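Local coordinates for protein murein peptide amidase A (Escherichia coli O157:H7, PDB 5HXD) that probably hydrolyses the gamma-D-glutamyl-diaminopimelic acid amide bond of the murein tripeptide with a zinc ion, as a homodimeric M14-family peptidase in cell-wall degradation, at residues A[11-16]-A[62-67]. Numbering follows the deposited sequence.
Sequences GAFPPG and ALRTLT
The backbones come closest at Phe13 and Arg64, their CA atoms 5.5 Å apart, where the irregular 11-16 loop ahead of strand 18-22 passes the C-terminal part of helix 53-65. No hydrogen bond links the segments; Thr65 N and Leu66 N both turn back to Ala62 O. The Arg64 aliphatic chain leans on the Phe13 ring: CD lies over one face, 3.9 Å from the ring centroid and offset toward the rim, a CH-pi contact, while CG comes within 3.4 Å of Phe13 CD1. Arg64 CG also lies against Ala12 O, 3.2 Å away. A bend at chi3 (-70°) sets NE, and the guanidinium stands almost perpendicular to the ring (89°), with Phe13 CE1 at its edge. Beside this pair, Leu63 CD2 meets Phe13 CE1 at 4.1 Å, and Pro14 CG rests 3.8 Å from Leu63 O. Arg5 NH2 joins the segments indirectly, hydrogen-bonding to both Ala12 O and Arg64 O. Leu88 of the second subunit packs on Phe13 and Arg64. Arg64 CZ lies 5.7 Å from the Phe13 ring centroid, so any cation-pi attraction is weak at most; the direct contact is van der Waals and CH-pi, while the guanidinium's NE hydrogen-bonds to Ser60 OG and NH1 to Arg10 O, just outside the two segments.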
loop_
_atom_site.group_PDB
_atom_site.type_symbol
_atom_site.label_atom_id
_atom_site.label_comp_id
_atom_site.label_asym_id
_atom_site.label_seq_id
_atom_site.Cartn_x
_atom_site.Cartn_y
_atom_site.Cartn_z
ATOM N N GLY A 11 -2.163 13.016 11.858
ATOM C CA GLY A 11 -2.426 12.997 10.431
ATOM C C GLY A 11 -1.212 13.326 9.577
ATOM O O GLY A 11 -1.138 12.955 8.399
ATOM N N ALA A 12 -0.257 14.042 10.158
ATOM C CA ALA A 12 0.952 14.386 9.426
ATOM C C ALA A 12 2.152 13.719 10.069
ATOM O O ALA A 12 2.032 13.079 11.117
ATOM C CB ALA A 12 1.141 15.892 9.363
ATOM N N PHE A 13 3.304 13.862 9.425
ATOM C CA PHE A 13 4.549 13.350 9.966
ATOM C C PHE A 13 5.265 14.458 10.750
ATOM O O PHE A 13 5.276 15.625 10.331
ATOM C CB PHE A 13 5.459 12.814 8.844
ATOM C CG PHE A 13 5.019 11.487 8.270
ATOM C CD1 PHE A 13 5.184 10.313 8.992
ATOM C CD2 PHE A 13 4.459 11.415 6.998
ATOM C CE1 PHE A 13 4.780 9.097 8.487
ATOM C CE2 PHE A 13 4.055 10.188 6.467
ATOM C CZ PHE A 13 4.218 9.027 7.214
ATOM N N PRO A 14 5.858 14.100 11.902
ATOM C CA PRO A 14 6.809 15.009 12.550
ATOM C C PRO A 14 7.988 15.288 11.615
ATOM O O PRO A 14 8.394 14.387 10.872
ATOM C CB PRO A 14 7.252 14.232 13.801
ATOM C CG PRO A 14 6.950 12.781 13.492
ATOM C CD PRO A 14 5.707 12.828 12.631
ATOM N N PRO A 15 8.545 16.513 11.663
ATOM C CA PRO A 15 9.629 17.004 10.789
ATOM C C PRO A 15 10.839 16.060 10.640
ATOM O O PRO A 15 11.020 15.141 11.439
ATOM C CB PRO A 15 10.071 18.304 11.480
ATOM C CG PRO A 15 8.900 18.733 12.295
ATOM C CD PRO A 15 8.195 17.485 12.718
ATOM N N GLY A 16 11.669 16.314 9.630
ATOM C CA GLY A 16 12.920 15.596 9.459
ATOM C C GLY A 16 12.866 14.428 8.488
ATOM O O GLY A 16 13.546 13.412 8.668
ATOM N N ALA A 62 2.913 4.276 13.887
ATOM C CA ALA A 62 3.801 4.311 15.026
ATOM C C ALA A 62 4.722 5.511 14.938
ATOM O O ALA A 62 4.920 6.197 15.921
ATOM C CB ALA A 62 4.590 3.047 15.106
ATOM N N LEU A 63 5.262 5.770 13.753
ATOM C CA LEU A 63 6.147 6.905 13.541
ATOM C C LEU A 63 5.425 8.227 13.773
ATOM O O LEU A 63 6.026 9.199 14.220
ATOM C CB LEU A 63 6.734 6.846 12.135
ATOM C CG LEU A 63 7.714 7.912 11.644
ATOM C CD1 LEU A 63 8.909 8.008 12.535
ATOM C CD2 LEU A 63 8.165 7.547 10.255
ATOM N N ARG A 64 4.126 8.245 13.491
ATOM C CA ARG A 64 3.284 9.442 13.620
ATOM C C ARG A 64 2.651 9.552 15.017
ATOM O O ARG A 64 2.013 10.560 15.334
ATOM C CB ARG A 64 2.173 9.447 12.537
ATOM C CG ARG A 64 2.639 9.893 11.139
ATOM C CD ARG A 64 1.521 9.927 10.081
ATOM N NE ARG A 64 1.053 8.585 9.716
ATOM C CZ ARG A 64 -0.165 8.108 9.970
ATOM N NH1 ARG A 64 -1.060 8.866 10.581
ATOM N NH2 ARG A 64 -0.481 6.868 9.615
ATOM N N THR A 65 2.830 8.516 15.840
ATOM C CA THR A 65 2.226 8.441 17.177
ATOM C C THR A 65 3.218 8.743 18.290
ATOM O O THR A 65 3.060 9.720 19.021
ATOM C CB THR A 65 1.628 7.052 17.444
ATOM O OG1 THR A 65 0.481 6.865 16.609
ATOM C CG2 THR A 65 1.216 6.904 18.905
ATOM N N LEU A 66 4.228 7.880 18.418
ATOM C CA LEU A 66 5.296 8.027 19.402
ATOM C C LEU A 66 5.847 9.453 19.397
ATOM O O LEU A 66 5.933 10.086 18.346
ATOM C CB LEU A 66 6.414 7.010 19.128
ATOM C CG LEU A 66 7.644 7.095 20.058
ATOM C CD1 LEU A 66 7.249 6.922 21.530
ATOM C CD2 LEU A 66 8.752 6.112 19.646
ATOM N N THR A 67 6.181 9.973 20.577
ATOM C CA THR A 67 6.671 11.339 20.671
ATOM C C THR A 67 8.073 11.357 20.088
ATOM O O THR A 67 8.885 10.503 20.430
ATOM C CB THR A 67 6.658 11.848 22.113
ATOM O OG1 THR A 67 5.383 11.548 22.700
ATOM C CG2 THR A 67 6.900 13.358 22.157
#